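Local atomic coordinates of N-(5'-phosphoribosyl)anthranilate isomerase (Jonesia denitrificans, PDB entry 4WUI), a protein that probably catalyses the isomerisation of N-(5-phospho-beta-D-ribosyl)anthranilate to 1-(2-carboxyphenylamino)-1-deoxy-D-ribulose 5-phosphate, the third step of tryptophan biosynthesis from chorismate. Residues I28-A33 with R38-P43; P43-L48 with E75-S80. All blocks are in the same frame, centred on the assembly; numbering follows the deposited sequence.

Contact 1: I28-A33 with R38-P43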
loop_
_atom_site.group_PDB
_atom_site.type_symbol
_atom_site.label_atom_id
_atom_site.label_comp_id
_atom_site.label_asym_id
_atom_site.label_seq_id
_atom_site.Cartn_x
_atom_site.Cartn_y
_atom_site.Cartn_z
ATOM N N ILE A 28 -2.934 -4.360 -5.533
ATOM C CA ILE A 28 -1.983 -3.659 -6.395
ATOM C C ILE A 28 -2.338 -2.188 -6.371
ATOM O O ILE A 28 -3.509 -1.820 -6.595
ATOM C CB ILE A 28 -2.036 -4.170 -7.861
ATOM C CG1 ILE A 28 -1.465 -5.572 -7.957
ATOM C CG2 ILE A 28 -1.314 -3.194 -8.787
ATOM C CD1 ILE A 28 -1.730 -6.284 -9.314
ATOM N N GLY A 29 -1.347 -1.337 -6.100
ATOM C CA GLY A 29 -1.508 0.098 -6.180
ATOM C C GLY A 29 -0.994 0.703 -7.472
ATOM O O GLY A 29 0.069 0.355 -7.951
ATOM N N PHE A 30 -1.776 1.638 -7.990
ATOM C CA PHE A 30 -1.449 2.454 -9.164
ATOM C C PHE A 30 -1.370 3.893 -8.685
ATOM O O PHE A 30 -2.367 4.442 -8.187
ATOM C CB PHE A 30 -2.524 2.292 -10.238
ATOM C CG PHE A 30 -2.663 0.880 -10.740
ATOM C CD1 PHE A 30 -1.585 0.217 -11.333
ATOM C CD2 PHE A 30 -3.864 0.193 -10.641
ATOM C CE1 PHE A 30 -1.724 -1.092 -11.789
ATOM C CE2 PHE A 30 -3.969 -1.127 -11.103
ATOM C CZ PHE A 30 -2.904 -1.747 -11.672
ATOM N N VAL A 31 -0.189 4.479 -8.798
ATOM C CA VAL A 31 0.072 5.799 -8.267
ATOM C C VAL A 31 -0.248 6.879 -9.287
ATOM O O VAL A 31 0.202 6.823 -10.429
ATOM C CB VAL A 31 1.535 5.898 -7.815
ATOM C CG1 VAL A 31 1.946 7.335 -7.477
ATOM C CG2 VAL A 31 1.791 4.967 -6.657
ATOM N N HIS A 32 -1.028 7.869 -8.854
ATOM C CA HIS A 32 -1.296 9.060 -9.607
ATOM C C HIS A 32 -0.842 10.210 -8.737
ATOM O O HIS A 32 -1.509 10.563 -7.769
ATOM C CB HIS A 32 -2.777 9.187 -9.930
ATOM C CG HIS A 32 -3.100 10.382 -10.748
ATOM N ND1 HIS A 32 -2.844 10.478 -12.104
ATOM C CD2 HIS A 32 -3.678 11.542 -10.390
ATOM C CE1 HIS A 32 -3.236 11.660 -12.540
ATOM N NE2 HIS A 32 -3.743 12.325 -11.519
ATOM N N ALA A 33 0.354 10.705 -9.034
ATOM C CA ALA A 33 1.071 11.666 -8.172
ATOM C C ALA A 33 2.229 12.154 -9.018
ATOM O O ALA A 33 3.248 11.483 -9.124
ATOM C CB ALA A 33 1.588 11.008 -6.905
ATOM N N ARG A 38 6.680 6.735 -9.851
ATOM C CA ARG A 38 5.687 5.712 -10.151
ATOM C C ARG A 38 4.417 6.289 -10.773
ATOM O O ARG A 38 3.463 5.553 -11.006
ATOM C CB ARG A 38 5.383 4.894 -8.882
ATOM C CG ARG A 38 6.603 4.186 -8.345
ATOM C CD ARG A 38 7.050 4.697 -7.022
ATOM N NE ARG A 38 8.316 4.125 -6.618
ATOM C CZ ARG A 38 9.205 4.783 -5.904
ATOM N NH1 ARG A 38 8.947 5.993 -5.433
ATOM N NH2 ARG A 38 10.363 4.223 -5.668
ATOM N N HIS A 39 4.407 7.586 -11.084
ATOM C CA HIS A 39 3.226 8.268 -11.609
ATOM C C HIS A 39 2.669 7.631 -12.874
ATOM O O HIS A 39 3.422 7.335 -13.809
ATOM C CB HIS A 39 3.569 9.722 -11.901
ATOM C CG HIS A 39 2.422 10.518 -12.461
ATOM N ND1 HIS A 39 1.261 10.767 -11.748
ATOM C CD2 HIS A 39 2.267 11.094 -13.681
ATOM C CE1 HIS A 39 0.453 11.476 -12.523
ATOM N NE2 HIS A 39 1.035 11.681 -13.694
ATOM N N LEU A 40 1.352 7.542 -12.933
ATOM C CA LEU A 40 0.606 7.094 -14.092
ATOM C C LEU A 40 -0.481 8.104 -14.437
ATOM O O LEU A 40 -1.135 8.673 -13.555
ATOM C CB LEU A 40 -0.061 5.742 -13.809
ATOM C CG LEU A 40 0.888 4.582 -13.525
ATOM C CD1 LEU A 40 0.094 3.433 -12.874
ATOM C CD2 LEU A 40 1.590 4.122 -14.764
ATOM N N THR A 41 -0.714 8.280 -15.721
ATOM C CA THR A 41 -1.801 9.137 -16.197
ATOM C C THR A 41 -3.135 8.386 -16.120
ATOM O O THR A 41 -3.169 7.168 -16.049
ATOM C CB THR A 41 -1.583 9.528 -17.656
ATOM O OG1 THR A 41 -1.744 8.362 -18.475
ATOM C CG2 THR A 41 -0.213 10.163 -17.889
ATOM N N PRO A 42 -4.258 9.130 -16.163
ATOM C CA PRO A 42 -5.560 8.450 -16.071
ATOM C C PRO A 42 -5.814 7.375 -17.119
ATOM O O PRO A 42 -6.252 6.297 -16.777
ATOM C CB PRO A 42 -6.562 9.622 -16.135
ATOM C CG PRO A 42 -5.801 10.755 -15.507
ATOM C CD PRO A 42 -4.404 10.597 -16.070
ATOM N N PRO A 43 -5.502 7.631 -18.397
ATOM C CA PRO A 43 -5.747 6.571 -19.383
ATOM C C PRO A 43 -4.952 5.311 -19.078
ATOM O O PRO A 43 -5.407 4.190 -19.343
ATOM C CB PRO A 43 -5.315 7.235 -20.711
ATOM C CG PRO A 43 -5.458 8.655 -20.504
ATOM C CD PRO A 43 -5.088 8.893 -19.061
HETATM O O HOH W 1 2.112 3.242 -10.029
#
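Leu40 and Val31 join the loop to the end of the strand by a backbone hydrogen bond, Leu40 N to Val31 O at 2.8 Å. A water extends this link, accepting from Val31 N and donating to Arg38 O.

Two histidines add side-chain bonds to backbone, each using ND1 in the opposite role. His32 ND1 donates to Leu40 O (2.9 Å, 162° at the hydrogen), a nearly straight bond lying close to the ring plane; CG of His32 stands anti to the backbone N (chi1 -178°), which carries ND1 across to that carbonyl. His39 ND1 accepts from Ala33 N at 2.9 Å, again near the plane of its ring. The two side chains run side by side in one direction, their planes inclined at 41°. Histidine suits both places because one ring nitrogen can donate or accept according to its tautomer. Leu40 O would probably lose its side-chain donor, and a gap would open beside His39 CE1 and Pro42, with an alanine in place of His32.

Apolar contact lies between the strand and helix 42-50, where Leu40 CD1 rests 3.9 Å from Phe30 CB. Separately, Pro42 CD approaches His32 CE1 at 3.9 Å. Arg38 leads away to a salt bridge with Glu182.

This is the beta-to-alpha turn after strand 27-32 of a TIM barrel, with Thr41 as N-cap of the next helix. His32 binds the loop through ND1, while its NE2 bonds a citric acid, probably from the crystallisation liquor; the bond to Leu40 O probably fixes the rotation of the ring and with it the direction in which NE2 points.

Contact 2: P43-L48 with E75-S80; sequences PHISTL and ESTGVS
Ile45 and Ser46 meet Thr77 where two neighbouring helices of the barrel's outer layer come close, the CA atoms of Ser46 and Thr77 lying 4.4 Å apart. The first shell is small. Thr77 CG2 makes the touching: it meets Ile45 CG2 at 3.7 Å and, in the conformer given for the serine, Ser46 OG at 3.5 Å, the isoleucine crossing it at a slant. With chi1 at 60°, Thr77 holds OG1 between its backbone N and carbonyl carbon, which turns the methyl to the neighbouring helix and leaves the hydroxyl to bond Leu73 O in its own helix. A beta-branched threonine thus serves both needs, and short side chains such as serine allow the backbones this near approach.

Two waters form the next shell. One donates to both Ser46 O (2.8 Å) and Thr77 O (2.7 Å), tying carbonyl to carbonyl. The other bridges Ser46 OG (2.7 Å) and Ser76 OG (2.8 Å), less certainly, since Ser46 has a second conformer. In the conformer given, Ser46 OG is further anchored by Pro42 O, one turn back in its helix.

Farther out, Gly78 is the first residue to leave the helical conformation, with a positive phi of 79° easily taken by glycine, and the chain turns toward strand 81-84. Inward, Ile45 reaches Leu60 of strand 57-62, where Val79 also packs. The interface therefore pairs a methyl contact with water bridges: polar groups at the partly exposed seam are joined through solvent instead of directly.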
loop_
_atom_site.group_PDB
_atom_site.type_symbol
_atom_site.label_atom_id
_atom_site.label_comp_id
_atom_site.label_asym_id
_atom_site.label_seq_id
_atom_site.Cartn_x
_atom_site.Cartn_y
_atom_site.Cartn_z
ATOM N N PRO A 43 -5.502 7.631 -18.397
ATOM C CA PRO A 43 -5.747 6.571 -19.383
ATOM C C PRO A 43 -4.952 5.311 -19.078
ATOM O O PRO A 43 -5.407 4.190 -19.343
ATOM C CB PRO A 43 -5.315 7.235 -20.711
ATOM C CG PRO A 43 -5.458 8.655 -20.504
ATOM C CD PRO A 43 -5.088 8.893 -19.061
ATOM N N HIS A 44 -3.737 5.478 -18.576
ATOM C CA HIS A 44 -2.898 4.322 -18.288
ATOM C C HIS A 44 -3.409 3.572 -17.063
ATOM O O HIS A 44 -3.431 2.334 -17.051
ATOM C CB HIS A 44 -1.448 4.762 -18.146
ATOM C CG HIS A 44 -0.478 3.642 -18.299
ATOM N ND1 HIS A 44 0.882 3.809 -18.157
ATOM C CD2 HIS A 44 -0.670 2.349 -18.653
ATOM C CE1 HIS A 44 1.484 2.656 -18.398
ATOM N NE2 HIS A 44 0.562 1.750 -18.690
ATOM N N ILE A 45 -3.803 4.289 -16.026
ATOM C CA ILE A 45 -4.389 3.614 -14.862
ATOM C C ILE A 45 -5.642 2.832 -15.287
ATOM O O ILE A 45 -5.871 1.726 -14.818
ATOM C CB ILE A 45 -4.731 4.596 -13.739
ATOM C CG1 ILE A 45 -3.466 5.299 -13.259
ATOM C CG2 ILE A 45 -5.427 3.880 -12.575
ATOM C CD1 ILE A 45 -3.695 6.480 -12.321
ATOM N N SER A 46 -6.463 3.407 -16.151
ATOM C CA SER A 46 -7.660 2.728 -16.588
ATOM C C SER A 46 -7.309 1.405 -17.275
ATOM O O SER A 46 -7.864 0.351 -16.922
ATOM C CB SER A 46 -8.448 3.633 -17.507
ATOM O OG SER A 46 -8.985 4.732 -16.791
ATOM N N THR A 47 -6.396 1.405 -18.239
ATOM C CA THR A 47 -6.114 0.143 -18.906
ATOM C C THR A 47 -5.468 -0.863 -17.955
ATOM O O THR A 47 -5.831 -2.052 -17.974
ATOM C CB THR A 47 -5.276 0.272 -20.174
ATOM O OG1 THR A 47 -3.970 0.712 -19.815
ATOM C CG2 THR A 47 -5.907 1.206 -21.198
ATOM N N LEU A 48 -4.554 -0.411 -17.115
ATOM C CA LEU A 48 -3.887 -1.327 -16.192
ATOM C C LEU A 48 -4.905 -1.984 -15.253
ATOM O O LEU A 48 -4.889 -3.203 -15.023
ATOM C CB LEU A 48 -2.841 -0.585 -15.374
ATOM C CG LEU A 48 -1.521 -0.278 -16.094
ATOM C CD1 LEU A 48 -0.769 0.834 -15.383
ATOM C CD2 LEU A 48 -0.643 -1.505 -16.260
ATOM N N GLU A 75 -13.525 6.743 -9.654
ATOM C CA GLU A 75 -14.686 6.234 -10.364
ATOM C C GLU A 75 -14.342 5.871 -11.809
ATOM O O GLU A 75 -14.627 4.764 -12.266
ATOM C CB GLU A 75 -15.815 7.264 -10.330
ATOM C CG GLU A 75 -16.381 7.530 -8.940
ATOM C CD GLU A 75 -17.227 6.382 -8.391
ATOM O OE1 GLU A 75 -17.649 6.478 -7.219
ATOM O OE2 GLU A 75 -17.487 5.399 -9.125
ATOM N N SER A 76 -13.698 6.783 -12.531
ATOM C CA SER A 76 -13.494 6.562 -13.961
ATOM C C SER A 76 -12.542 5.421 -14.262
ATOM O O SER A 76 -12.714 4.717 -15.251
ATOM C CB SER A 76 -13.047 7.842 -14.628
ATOM O OG SER A 76 -11.747 8.206 -14.268
ATOM N N THR A 77 -11.567 5.215 -13.386
ATOM C CA THR A 77 -10.606 4.131 -13.578
ATOM C C THR A 77 -11.135 2.782 -13.156
ATOM O O THR A 77 -10.579 1.759 -13.520
ATOM C CB THR A 77 -9.291 4.388 -12.844
ATOM O OG1 THR A 77 -9.519 4.517 -11.439
ATOM C CG2 THR A 77 -8.570 5.618 -13.402
ATOM N N GLY A 78 -12.183 2.752 -12.341
ATOM C CA GLY A 78 -12.768 1.496 -11.933
ATOM C C GLY A 78 -12.013 0.761 -10.829
ATOM O O GLY A 78 -12.256 -0.439 -10.622
ATOM N N VAL A 79 -11.146 1.450 -10.093
ATOM C CA VAL A 79 -10.427 0.818 -8.999
ATOM C C VAL A 79 -11.390 0.406 -7.864
ATOM O O VAL A 79 -12.488 0.939 -7.696
ATOM C CB VAL A 79 -9.324 1.704 -8.435
ATOM C CG1 VAL A 79 -8.221 1.933 -9.471
ATOM C CG2 VAL A 79 -9.879 3.013 -7.873
ATOM N N SER A 80 -10.919 -0.522 -7.046
ATOM C CA SER A 80 -11.637 -0.970 -5.859
ATOM C C SER A 80 -11.540 0.049 -4.717
ATOM O O SER A 80 -12.481 0.188 -3.930
ATOM C CB SER A 80 -11.039 -2.311 -5.358
ATOM O OG SER A 80 -10.676 -3.268 -6.362
HETATM O O HOH W 2 -10.454 0.306 -15.785
HETATM O O HOH W 3 -9.987 7.223 -16.270
#

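How the contacts relate
The two contacts follow one another along the chain, contact 1 closing before contact 2 opens, and their centres lie 9 Å apart on the same side of the chain's centre. Pro43 belongs to both, and helix 42-50 is the common element: contact 1 leads from strand 27-32 into its start, and contact 2 sets its body against the end of helix 67-77. They also touch directly, Leu40 CB lying 3.5 Å from Ile45 CG1 and Leu48 packing against Phe30. Together they place one helix of the eight-stranded parallel barrel between its preceding strand and the next helix round the outside, linking the loop after strand 27-32, at the C-terminal end of the barrel strands, to the outer helical layer.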